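Local coordinates for acetylglutamate kinase (Streptococcus mutans, PDB 3L86), which probably catalyses the ATP-dependent phosphorylation of N-acetyl-L-glutamate to N-acetyl-L-glutamyl 5-phosphate, the second of four steps from glutamate to N2-acetylornithine in arginine biosynthesis, at residues Pro248-Ala253 / Val264-Asn269; Asn192-Ala197 / Leu209-Asn214; Ile38-Ile43 / Ala199-Leu204. All coordinates share one frame; numbering follows the deposited sequence.

Interaction 1 (Pro248-Ala253 / Val264-Asn269); sequences PKIESA and VLIGDN. With ADP (adenosine-5'-diphosphate), chain B.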
loop_
_atom_site.group_PDB
_atom_site.type_symbol
_atom_site.label_atom_id
_atom_site.label_comp_id
_atom_site.label_asym_id
_atom_site.label_seq_id
_atom_site.Cartn_x
_atom_site.Cartn_y
_atom_site.Cartn_z
ATOM N N PRO A 248 1.382 9.451 -6.555
ATOM C CA PRO A 248 0.431 8.908 -5.535
ATOM C C PRO A 248 1.102 8.561 -4.194
ATOM O O PRO A 248 0.491 8.769 -3.133
ATOM C CB PRO A 248 -0.188 7.680 -6.239
ATOM C CG PRO A 248 0.822 7.366 -7.389
ATOM C CD PRO A 248 1.479 8.620 -7.769
ATOM N N LYS A 249 2.363 8.078 -4.195
ATOM C CA LYS A 249 3.082 7.803 -2.893
ATOM C C LYS A 249 3.211 9.013 -1.951
ATOM O O LYS A 249 2.882 8.933 -0.758
ATOM C CB LYS A 249 4.474 7.127 -3.141
ATOM C CG LYS A 249 5.018 6.229 -2.006
ATOM C CD LYS A 249 6.338 5.451 -2.436
ATOM C CE LYS A 249 6.046 4.720 -3.757
ATOM N NZ LYS A 249 5.013 3.576 -3.453
ATOM N N ILE A 250 3.695 10.149 -2.472
ATOM C CA ILE A 250 3.916 11.337 -1.648
ATOM C C ILE A 250 2.585 12.056 -1.315
ATOM O O ILE A 250 2.504 12.653 -0.264
ATOM C CB ILE A 250 4.907 12.388 -2.301
ATOM C CG1 ILE A 250 5.429 13.368 -1.270
ATOM C CG2 ILE A 250 4.260 13.220 -3.387
ATOM C CD1 ILE A 250 6.386 12.751 -0.347
ATOM N N GLU A 251 1.569 11.992 -2.170
ATOM C CA GLU A 251 0.218 12.520 -1.805
ATOM C C GLU A 251 -0.432 11.717 -0.662
ATOM O O GLU A 251 -1.046 12.292 0.274
ATOM C CB GLU A 251 -0.740 12.532 -3.012
ATOM C CG GLU A 251 -0.395 13.640 -4.056
ATOM C CD GLU A 251 -1.229 13.576 -5.314
ATOM O OE1 GLU A 251 -1.819 12.542 -5.646
ATOM O OE2 GLU A 251 -1.291 14.599 -6.014
ATOM N N SER A 252 -0.339 10.382 -0.738
ATOM C CA SER A 252 -0.829 9.531 0.387
ATOM C C SER A 252 -0.090 9.870 1.712
ATOM O O SER A 252 -0.720 10.032 2.792
ATOM C CB SER A 252 -0.692 8.043 -0.014
ATOM O OG SER A 252 -1.542 7.803 -1.157
ATOM N N ALA A 253 1.236 10.027 1.648
ATOM C CA ALA A 253 1.995 10.422 2.840
ATOM C C ALA A 253 1.449 11.736 3.468
ATOM O O ALA A 253 1.255 11.821 4.689
ATOM C CB ALA A 253 3.516 10.577 2.519
ATOM N N VAL A 264 5.133 9.471 8.603
ATOM C CA VAL A 264 5.212 8.552 7.454
ATOM C C VAL A 264 6.708 8.385 6.979
ATOM O O VAL A 264 7.450 9.369 6.909
ATOM C CB VAL A 264 4.319 9.059 6.267
ATOM C CG1 VAL A 264 4.425 8.101 5.044
ATOM C CG2 VAL A 264 2.881 9.174 6.679
ATOM N N LEU A 265 7.151 7.157 6.687
ATOM C CA LEU A 265 8.490 6.904 6.125
ATOM C C LEU A 265 8.391 6.379 4.688
ATOM O O LEU A 265 7.634 5.439 4.417
ATOM C CB LEU A 265 9.221 5.888 7.001
ATOM C CG LEU A 265 10.620 5.417 6.565
ATOM C CD1 LEU A 265 11.600 6.634 6.729
ATOM C CD2 LEU A 265 11.075 4.247 7.426
ATOM N N ILE A 266 9.092 7.024 3.755
ATOM C CA ILE A 266 9.302 6.531 2.389
ATOM C C ILE A 266 10.807 6.095 2.200
ATOM O O ILE A 266 11.742 6.916 2.382
ATOM C CB ILE A 266 8.897 7.629 1.349
ATOM C CG1 ILE A 266 7.380 7.891 1.441
ATOM C CG2 ILE A 266 9.284 7.231 -0.117
ATOM C CD1 ILE A 266 6.877 9.062 0.569
ATOM N N GLY A 267 11.034 4.821 1.855
ATOM C CA GLY A 267 12.413 4.257 1.626
ATOM C C GLY A 267 12.359 2.749 1.264
ATOM O O GLY A 267 11.291 2.183 0.992
ATOM N N ASP A 268 13.508 2.096 1.229
ATOM C CA ASP A 268 13.567 0.705 0.791
ATOM C C ASP A 268 13.624 -0.287 1.970
ATOM O O ASP A 268 13.918 -1.470 1.773
ATOM C CB ASP A 268 14.727 0.472 -0.210
ATOM C CG ASP A 268 16.136 0.406 0.446
ATOM O OD1 ASP A 268 16.251 0.615 1.659
ATOM O OD2 ASP A 268 17.156 0.121 -0.276
ATOM N N ASN A 269 13.376 0.197 3.179
ATOM C CA ASN A 269 13.456 -0.659 4.394
ATOM C C ASN A 269 12.509 -0.138 5.487
ATOM O O ASN A 269 11.849 0.885 5.302
ATOM C CB ASN A 269 14.902 -0.786 4.951
ATOM C CG ASN A 269 15.481 0.551 5.488
ATOM O OD1 ASN A 269 15.433 0.844 6.704
ATOM N ND2 ASN A 269 16.074 1.350 4.574
HETATM P PB ADP B . 5.965 0.977 -5.835
HETATM O O1B ADP B . 4.666 1.682 -5.569
HETATM O O2B ADP B . 6.864 0.786 -4.605
HETATM O O3B ADP B . 5.742 -0.318 -6.532
HETATM P PA ADP B . 6.385 2.973 -8.010
HETATM O O1A ADP B . 7.188 2.774 -9.288
HETATM O O2A ADP B . 4.891 3.044 -8.149
HETATM O O3A ADP B . 6.845 1.872 -6.866
HETATM O "O5'" ADP B . 6.972 4.343 -7.386
HETATM C "C5'" ADP B . 8.389 4.426 -7.089
HETATM C "C4'" ADP B . 9.114 5.106 -8.288
HETATM O "O4'" ADP B . 8.803 6.506 -8.447
HETATM C "C3'" ADP B . 10.647 5.077 -8.197
HETATM O "O3'" ADP B . 11.090 3.790 -8.615
HETATM C "C2'" ADP B . 11.073 6.128 -9.215
HETATM O "O2'" ADP B . 11.197 5.457 -10.463
HETATM C "C1'" ADP B . 9.840 7.018 -9.356
HETATM N N9 ADP B . 10.147 8.421 -8.968
HETATM C C8 ADP B . 9.707 9.503 -9.672
HETATM N N7 ADP B . 10.110 10.644 -9.054
HETATM C C5 ADP B . 10.837 10.278 -7.969
HETATM C C6 ADP B . 11.584 10.963 -6.919
HETATM N N6 ADP B . 11.583 12.321 -6.841
HETATM N N1 ADP B . 12.193 10.222 -5.952
HETATM C C2 ADP B . 12.179 8.899 -5.975
HETATM N N3 ADP B . 11.527 8.202 -6.906
HETATM C C4 ADP B . 10.861 8.821 -7.926
#
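I266, A253 and V264 carry most of this contact, in which helix 246-258 lies against strand 263-267 running nearly the other way (162° between the two short axes). I266 has the most surface buried. Its CG1 branch lies anti to its own carbonyl carbon (chi1 -65°) and continues extended, sending CD1 out to the helix. There CD1 meets I250 CD1 at 3.8 Å, the two isoleucine chains crossing at about a right angle, and it also lies 4.2 Å from A253 CB. The shorter branch of I266 serves a different partner, with CG2 lying 4.2 Å from K249 CD. A253 is the point where the backbones draw close: its CA is 5.9 Å from V264 CA, whereas the CA atoms of K249 and I266 are 8.3 Å apart. The methyl of A253 meets V264 CG1 at 3.7 Å, and V264 CG2 comes alongside the carbonyl oxygen of A253.

The end where the backbones stand further apart belongs to the active site. K249 passes I266 at a slant, then bends at chi3 and chi4, which brings NZ to a hydrogen bond of 2.9 Å with ADP O1B. K249 is predicted to stabilise the transition state, and D194 is a second partner of its NZ. The hydrocarbon part of this lysine is thus packed on the sheet while its amine faces the phosphates. This is an alpha-beta unit of the amino acid kinase fold, the helix leading directly into the strand it covers. I276 of strand 274-277 touches I250, A253 and I266, and L211 of strand 208-212 touches K249, V264 and I266, so the helix rests over three strands of the central sheet, with helix 193-203 beside it at P248 and S252.

Interaction 2 (Asn192-Ala197 / Leu209-Asn214); sequences NADYLA and LILMTN. With NLG (N-acetyl-L-glutamate), chain C; ADP (adenosine-5'-diphosphate), chain B.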
loop_
_atom_site.group_PDB
_atom_site.type_symbol
_atom_site.label_atom_id
_atom_site.label_comp_id
_atom_site.label_asym_id
_atom_site.label_seq_id
_atom_site.Cartn_x
_atom_site.Cartn_y
_atom_site.Cartn_z
ATOM N N ASN A 192 -5.167 1.988 -6.292
ATOM C CA ASN A 192 -3.707 2.284 -6.143
ATOM C C ASN A 192 -3.280 1.897 -4.687
ATOM O O ASN A 192 -4.002 2.253 -3.747
ATOM C CB ASN A 192 -3.448 3.786 -6.356
ATOM C CG ASN A 192 -2.047 4.202 -5.925
ATOM O OD1 ASN A 192 -1.853 4.767 -4.842
ATOM N ND2 ASN A 192 -1.066 3.926 -6.758
ATOM N N ALA A 193 -2.158 1.183 -4.490
ATOM C CA ALA A 193 -1.863 0.639 -3.121
ATOM C C ALA A 193 -1.608 1.709 -2.091
ATOM O O ALA A 193 -1.903 1.500 -0.919
ATOM C CB ALA A 193 -0.692 -0.418 -3.100
ATOM N N ASP A 194 -1.021 2.835 -2.506
ATOM C CA ASP A 194 -0.789 3.996 -1.618
ATOM C C ASP A 194 -2.094 4.611 -1.076
ATOM O O ASP A 194 -2.160 5.013 0.085
ATOM C CB ASP A 194 0.042 5.095 -2.343
ATOM C CG ASP A 194 1.393 4.532 -2.921
ATOM O OD1 ASP A 194 2.163 3.905 -2.169
ATOM O OD2 ASP A 194 1.650 4.664 -4.138
ATOM N N TYR A 195 -3.105 4.704 -1.927
ATOM C CA TYR A 195 -4.422 5.186 -1.525
ATOM C C TYR A 195 -5.006 4.252 -0.442
ATOM O O TYR A 195 -5.606 4.705 0.569
ATOM C CB TYR A 195 -5.366 5.165 -2.766
ATOM C CG TYR A 195 -5.168 6.280 -3.846
ATOM C CD1 TYR A 195 -3.981 7.021 -3.954
ATOM C CD2 TYR A 195 -6.218 6.583 -4.749
ATOM C CE1 TYR A 195 -3.839 8.059 -4.975
ATOM C CE2 TYR A 195 -6.099 7.583 -5.753
ATOM C CZ TYR A 195 -4.915 8.302 -5.864
ATOM O OH TYR A 195 -4.851 9.285 -6.846
ATOM N N LEU A 196 -4.931 2.947 -0.686
ATOM C CA LEU A 196 -5.447 1.983 0.315
ATOM C C LEU A 196 -4.711 2.084 1.689
ATOM O O LEU A 196 -5.354 2.024 2.749
ATOM C CB LEU A 196 -5.389 0.529 -0.179
ATOM C CG LEU A 196 -5.965 -0.495 0.866
ATOM C CD1 LEU A 196 -7.401 -0.065 1.342
ATOM C CD2 LEU A 196 -6.039 -1.923 0.340
ATOM N N ALA A 197 -3.377 2.166 1.655
ATOM C CA ALA A 197 -2.557 2.392 2.837
ATOM C C ALA A 197 -2.974 3.625 3.658
ATOM O O ALA A 197 -3.020 3.521 4.890
ATOM C CB ALA A 197 -1.070 2.546 2.399
ATOM N N LEU A 209 2.942 5.105 9.445
ATOM C CA LEU A 209 2.814 4.374 8.151
ATOM C C LEU A 209 4.201 4.310 7.419
ATOM O O LEU A 209 4.916 5.342 7.278
ATOM C CB LEU A 209 1.783 5.103 7.261
ATOM C CG LEU A 209 1.703 4.742 5.750
ATOM C CD1 LEU A 209 1.230 3.255 5.578
ATOM C CD2 LEU A 209 0.710 5.686 4.993
ATOM N N ILE A 210 4.591 3.117 6.971
ATOM C CA ILE A 210 5.832 2.920 6.210
ATOM C C ILE A 210 5.407 2.613 4.777
ATOM O O ILE A 210 4.648 1.659 4.531
ATOM C CB ILE A 210 6.701 1.767 6.859
ATOM C CG1 ILE A 210 7.038 2.143 8.316
ATOM C CG2 ILE A 210 7.971 1.520 6.059
ATOM C CD1 ILE A 210 7.737 1.022 9.197
ATOM N N LEU A 211 5.835 3.441 3.826
ATOM C CA LEU A 211 5.598 3.169 2.425
ATOM C C LEU A 211 6.901 2.593 1.808
ATOM O O LEU A 211 7.801 3.343 1.346
ATOM C CB LEU A 211 5.134 4.474 1.675
ATOM C CG LEU A 211 3.784 5.073 2.146
ATOM C CD1 LEU A 211 3.578 6.522 1.687
ATOM C CD2 LEU A 211 2.551 4.248 1.736
ATOM N N MET A 212 7.006 1.264 1.802
ATOM C CA MET A 212 8.273 0.621 1.443
ATOM C C MET A 212 8.284 0.330 -0.065
ATOM O O MET A 212 7.293 -0.194 -0.602
ATOM C CB MET A 212 8.446 -0.700 2.245
ATOM C CG MET A 212 9.921 -1.023 2.558
ATOM S SD MET A 212 10.205 -2.522 3.586
ATOM C CE MET A 212 9.842 -3.749 2.350
ATOM N N THR A 213 9.383 0.703 -0.729
ATOM C CA THR A 213 9.410 0.769 -2.165
ATOM C C THR A 213 10.837 0.393 -2.640
ATOM O O THR A 213 11.628 -0.223 -1.859
ATOM C CB THR A 213 8.976 2.196 -2.678
ATOM O OG1 THR A 213 9.065 2.261 -4.114
ATOM C CG2 THR A 213 9.799 3.346 -2.055
ATOM N N ASN A 214 11.176 0.717 -3.892
ATOM C CA ASN A 214 12.461 0.264 -4.424
ATOM C C ASN A 214 13.429 1.437 -4.763
ATOM O O ASN A 214 14.261 1.359 -5.703
ATOM C CB ASN A 214 12.254 -0.738 -5.592
ATOM C CG ASN A 214 11.659 -0.100 -6.827
ATOM O OD1 ASN A 214 10.963 0.920 -6.735
ATOM N ND2 ASN A 214 12.028 -0.616 -8.012
HETATM C CA NLG C . -2.738 0.100 -9.078
HETATM C C NLG C . -3.558 1.117 -9.637
HETATM O OXT NLG C . -3.199 1.938 -10.488
HETATM O O NLG C . -4.638 1.525 -9.417
HETATM C CB NLG C . -2.699 -1.093 -8.107
HETATM C CG NLG C . -1.337 -1.806 -7.724
HETATM C CD NLG C . -0.108 -1.070 -7.038
HETATM O OE1 NLG C . -0.317 0.002 -6.549
HETATM O OE2 NLG C . 1.052 -1.513 -7.006
HETATM C C7 NLG C . -1.439 -0.847 -10.788
HETATM C C8 NLG C . -0.293 -1.008 -11.133
HETATM O O7 NLG C . -2.439 -1.235 -11.341
HETATM N N2 NLG C . -1.717 -0.184 -9.732
HETATM P PB ADP B . 5.965 0.977 -5.835
HETATM O O1B ADP B . 4.666 1.682 -5.569
HETATM O O2B ADP B . 6.864 0.786 -4.605
HETATM O O3B ADP B . 5.742 -0.318 -6.532
HETATM P PA ADP B . 6.385 2.973 -8.010
HETATM O O1A ADP B . 7.188 2.774 -9.288
HETATM O O2A ADP B . 4.891 3.044 -8.149
HETATM O O3A ADP B . 6.845 1.872 -6.866
HETATM O "O5'" ADP B . 6.972 4.343 -7.386
HETATM C "C5'" ADP B . 8.389 4.426 -7.089
HETATM C "C4'" ADP B . 9.114 5.106 -8.288
HETATM O "O4'" ADP B . 8.803 6.506 -8.447
HETATM C "C3'" ADP B . 10.647 5.077 -8.197
HETATM O "O3'" ADP B . 11.090 3.790 -8.615
HETATM C "C2'" ADP B . 11.073 6.128 -9.215
HETATM O "O2'" ADP B . 11.197 5.457 -10.463
HETATM C "C1'" ADP B . 9.840 7.018 -9.356
HETATM N N9 ADP B . 10.147 8.421 -8.968
HETATM C C8 ADP B . 9.707 9.503 -9.672
HETATM N N7 ADP B . 10.110 10.644 -9.054
HETATM C C5 ADP B . 10.837 10.278 -7.969
HETATM C C6 ADP B . 11.584 10.963 -6.919
HETATM N N6 ADP B . 11.583 12.321 -6.841
HETATM N N1 ADP B . 12.193 10.222 -5.952
HETATM C C2 ADP B . 12.179 8.899 -5.975
HETATM N N3 ADP B . 11.527 8.202 -6.906
HETATM C C4 ADP B . 10.861 8.821 -7.926
#
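The helix that begins at the substrate and the strand that ends at the nucleotide form a central element of the amino acid kinase fold, and here they meet through D194 and A197 on one side and L209 and L211 on the other. The short axes of 193-197 and 209-212 run almost antiparallel (169°). The methyl of A197 faces two leucine branches, with L209 CD1 at 4.0 Å and L211 CD2 at 4.1 Å. L211 directs CG anti to its carbonyl carbon (chi1 -63°), and the same CD2 goes on to lie 3.9 Å from D194 OD1, the two side chains passing at a slant.

Polar work is done at the ends of the two elements. N192 caps the helix, its OD1 accepting from Y195 N at 3.2 Å. One residue on, A193 N donates to OE1 of the bound N-acetyl-L-glutamate at 3.0 Å with an N-H...O angle of 160°. Beyond the strand, T213 OG1 bonds ADP O2B at 2.7 Å, while N214 OD1 takes a weak bond from the ribose O3'.

D194 OD1 also receives K249 NZ in a salt bridge and K42 NZ in a long, weak ion pair; both lysines are predicted transition-state stabilisers. The chemistry suggests a division of labour: the helix start, with its partial positive charge, would favour the substrate carboxylate that is to be phosphorylated, and D194, packed against L211, probably helps to position the K249 amine on the nucleotide phosphate.

Interaction 3 (Ile38-Ile43 / Ala199-Leu204); sequences IIVIKI and AVAVAL
V40 holds CG2 anti to its carbonyl carbon (chi1 175°, measured to CG1), which turns this methyl outward to the helix, where it settles on V200 and A201. I38 uses the same position for its long branch: CG1 is anti to the carbonyl carbon (chi1 -70°), and the chain stays extended at the next torsion, so that CD1 reaches L204. V40 CG2 is the busiest atom: it lies 3.9 Å from A201 CA and 4.1 Å from V200 CG1, with A201 CB a little further off at 4.3 Å. The valine therefore bears on the backbone of the helix as much as on its side chains, and the CA atoms of V40 and A201 are accordingly only 6.0 Å apart. V200 offers CG1, and the two valines meet at a slant.

The fold explains why I38 and V40, two residues apart, both take part. In this three-layer alpha-beta-alpha sandwich, strand 38-43 belongs to the central sheet, and I38 and V40 face helix 193-203, whereas I41 and I43 point to the other layer, where they touch I59 and F55 of helix 53-64. K42, on the same face as V40, turns to A197 earlier in that helix and to the ADP pocket.

At the far end, I38 CD1 approaches L204 O at 3.8 Å and L204 CB at 4.4 Å. The carbonyl oxygen of L204 is hydrogen-bonded by K36 NZ, while its side chain touches V70 on the adjoining strand 68-73. On a different side of the helix, A199 packs against V157 and I160, and A203 against I160, of strand 155-160.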
loop_
_atom_site.group_PDB
_atom_site.type_symbol
_atom_site.label_atom_id
_atom_site.label_comp_id
_atom_site.label_asym_id
_atom_site.label_seq_id
_atom_site.Cartn_x
_atom_site.Cartn_y
_atom_site.Cartn_z
ATOM N N ILE A 38 0.432 0.654 17.138
ATOM C CA ILE A 38 -0.112 0.221 15.850
ATOM C C ILE A 38 0.788 0.823 14.756
ATOM O O ILE A 38 0.965 2.072 14.721
ATOM C CB ILE A 38 -1.552 0.754 15.595
ATOM C CG1 ILE A 38 -2.540 0.065 16.539
ATOM C CG2 ILE A 38 -1.993 0.441 14.177
ATOM C CD1 ILE A 38 -4.041 0.360 16.240
ATOM N N ILE A 39 1.330 -0.045 13.886
ATOM C CA ILE A 39 2.019 0.377 12.648
ATOM C C ILE A 39 1.439 -0.314 11.380
ATOM O O ILE A 39 1.238 -1.547 11.343
ATOM C CB ILE A 39 3.520 0.045 12.738
ATOM C CG1 ILE A 39 4.156 0.754 13.955
ATOM C CG2 ILE A 39 4.268 0.353 11.413
ATOM C CD1 ILE A 39 5.605 0.210 14.216
ATOM N N VAL A 40 1.114 0.504 10.373
ATOM C CA VAL A 40 0.733 -0.004 9.045
ATOM C C VAL A 40 1.982 -0.026 8.127
ATOM O O VAL A 40 2.693 0.980 8.020
ATOM C CB VAL A 40 -0.429 0.837 8.431
ATOM C CG1 VAL A 40 -0.772 0.400 6.953
ATOM C CG2 VAL A 40 -1.707 0.726 9.382
ATOM N N ILE A 41 2.271 -1.193 7.542
ATOM C CA ILE A 41 3.365 -1.370 6.552
ATOM C C ILE A 41 2.794 -1.647 5.156
ATOM O O ILE A 41 2.175 -2.691 4.930
ATOM C CB ILE A 41 4.278 -2.514 6.956
ATOM C CG1 ILE A 41 4.855 -2.201 8.359
ATOM C CG2 ILE A 41 5.448 -2.754 5.920
ATOM C CD1 ILE A 41 4.943 -3.383 9.287
ATOM N N LYS A 42 3.042 -0.734 4.214
ATOM C CA LYS A 42 2.651 -0.941 2.815
ATOM C C LYS A 42 3.890 -1.405 2.018
ATOM O O LYS A 42 4.974 -0.813 2.098
ATOM C CB LYS A 42 2.103 0.388 2.281
ATOM C CG LYS A 42 1.368 0.373 0.919
ATOM C CD LYS A 42 2.218 -0.083 -0.263
ATOM C CE LYS A 42 3.221 0.930 -0.799
ATOM N NZ LYS A 42 3.231 0.660 -2.335
ATOM N N ILE A 43 3.756 -2.483 1.272
ATOM C CA ILE A 43 4.911 -3.105 0.575
ATOM C C ILE A 43 4.660 -3.026 -0.951
ATOM O O ILE A 43 3.622 -3.569 -1.443
ATOM C CB ILE A 43 5.162 -4.614 1.085
ATOM C CG1 ILE A 43 5.372 -4.674 2.584
ATOM C CG2 ILE A 43 6.441 -5.267 0.437
ATOM C CD1 ILE A 43 5.074 -6.046 3.228
ATOM N N ALA A 199 -5.997 5.116 3.762
ATOM C CA ALA A 199 -7.309 4.843 4.344
ATOM C C ALA A 199 -7.231 3.913 5.565
ATOM O O ALA A 199 -7.874 4.134 6.620
ATOM C CB ALA A 199 -8.205 4.230 3.238
ATOM N N VAL A 200 -6.400 2.878 5.435
ATOM C CA VAL A 200 -6.210 1.939 6.511
ATOM C C VAL A 200 -5.531 2.592 7.718
ATOM O O VAL A 200 -6.039 2.446 8.886
ATOM C CB VAL A 200 -5.388 0.730 6.032
ATOM C CG1 VAL A 200 -5.065 -0.193 7.197
ATOM C CG2 VAL A 200 -6.164 -0.009 4.850
ATOM N N ALA A 201 -4.413 3.304 7.474
ATOM C CA ALA A 201 -3.668 4.006 8.578
ATOM C C ALA A 201 -4.571 5.028 9.327
ATOM O O ALA A 201 -4.558 5.148 10.587
ATOM C CB ALA A 201 -2.395 4.724 7.978
ATOM N N VAL A 202 -5.331 5.804 8.546
ATOM C CA VAL A 202 -6.241 6.802 9.115
ATOM C C VAL A 202 -7.394 6.133 9.899
ATOM O O VAL A 202 -7.646 6.494 11.059
ATOM C CB VAL A 202 -6.750 7.822 8.053
ATOM C CG1 VAL A 202 -7.783 8.800 8.715
ATOM C CG2 VAL A 202 -5.571 8.519 7.423
ATOM N N ALA A 203 -8.061 5.132 9.297
ATOM C CA ALA A 203 -9.129 4.391 10.026
ATOM C C ALA A 203 -8.686 3.810 11.383
ATOM O O ALA A 203 -9.466 3.778 12.327
ATOM C CB ALA A 203 -9.737 3.225 9.149
ATOM N N LEU A 204 -7.479 3.240 11.452
ATOM C CA LEU A 204 -6.958 2.723 12.734
ATOM C C LEU A 204 -6.308 3.753 13.681
ATOM O O LEU A 204 -5.894 3.403 14.784
ATOM C CB LEU A 204 -5.956 1.601 12.468
ATOM C CG LEU A 204 -6.550 0.422 11.663
ATOM C CD1 LEU A 204 -5.513 -0.631 11.365
ATOM C CD2 LEU A 204 -7.738 -0.174 12.460
#

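From the N terminus, strand 38-43 comes first and waits 155 residues for its partner, so interaction 3 closes a very long loop. Interaction 2 opens inside that loop, at the start of helix 193-203, and closes beyond it on strand 208-212; the two therefore cross and share one helix, which spans both neighbouring strands. Interaction 1 follows in series, closing a short loop between helix 246-258 and strand 263-267. Backbone pairing joins the strands in the order 38-43, 208-212, 263-267: I210 and M212 bond to K42, and L209 and L211 bond to L265. K42, D194 and K249, one from a segment of each interaction, gather beside the phosphates.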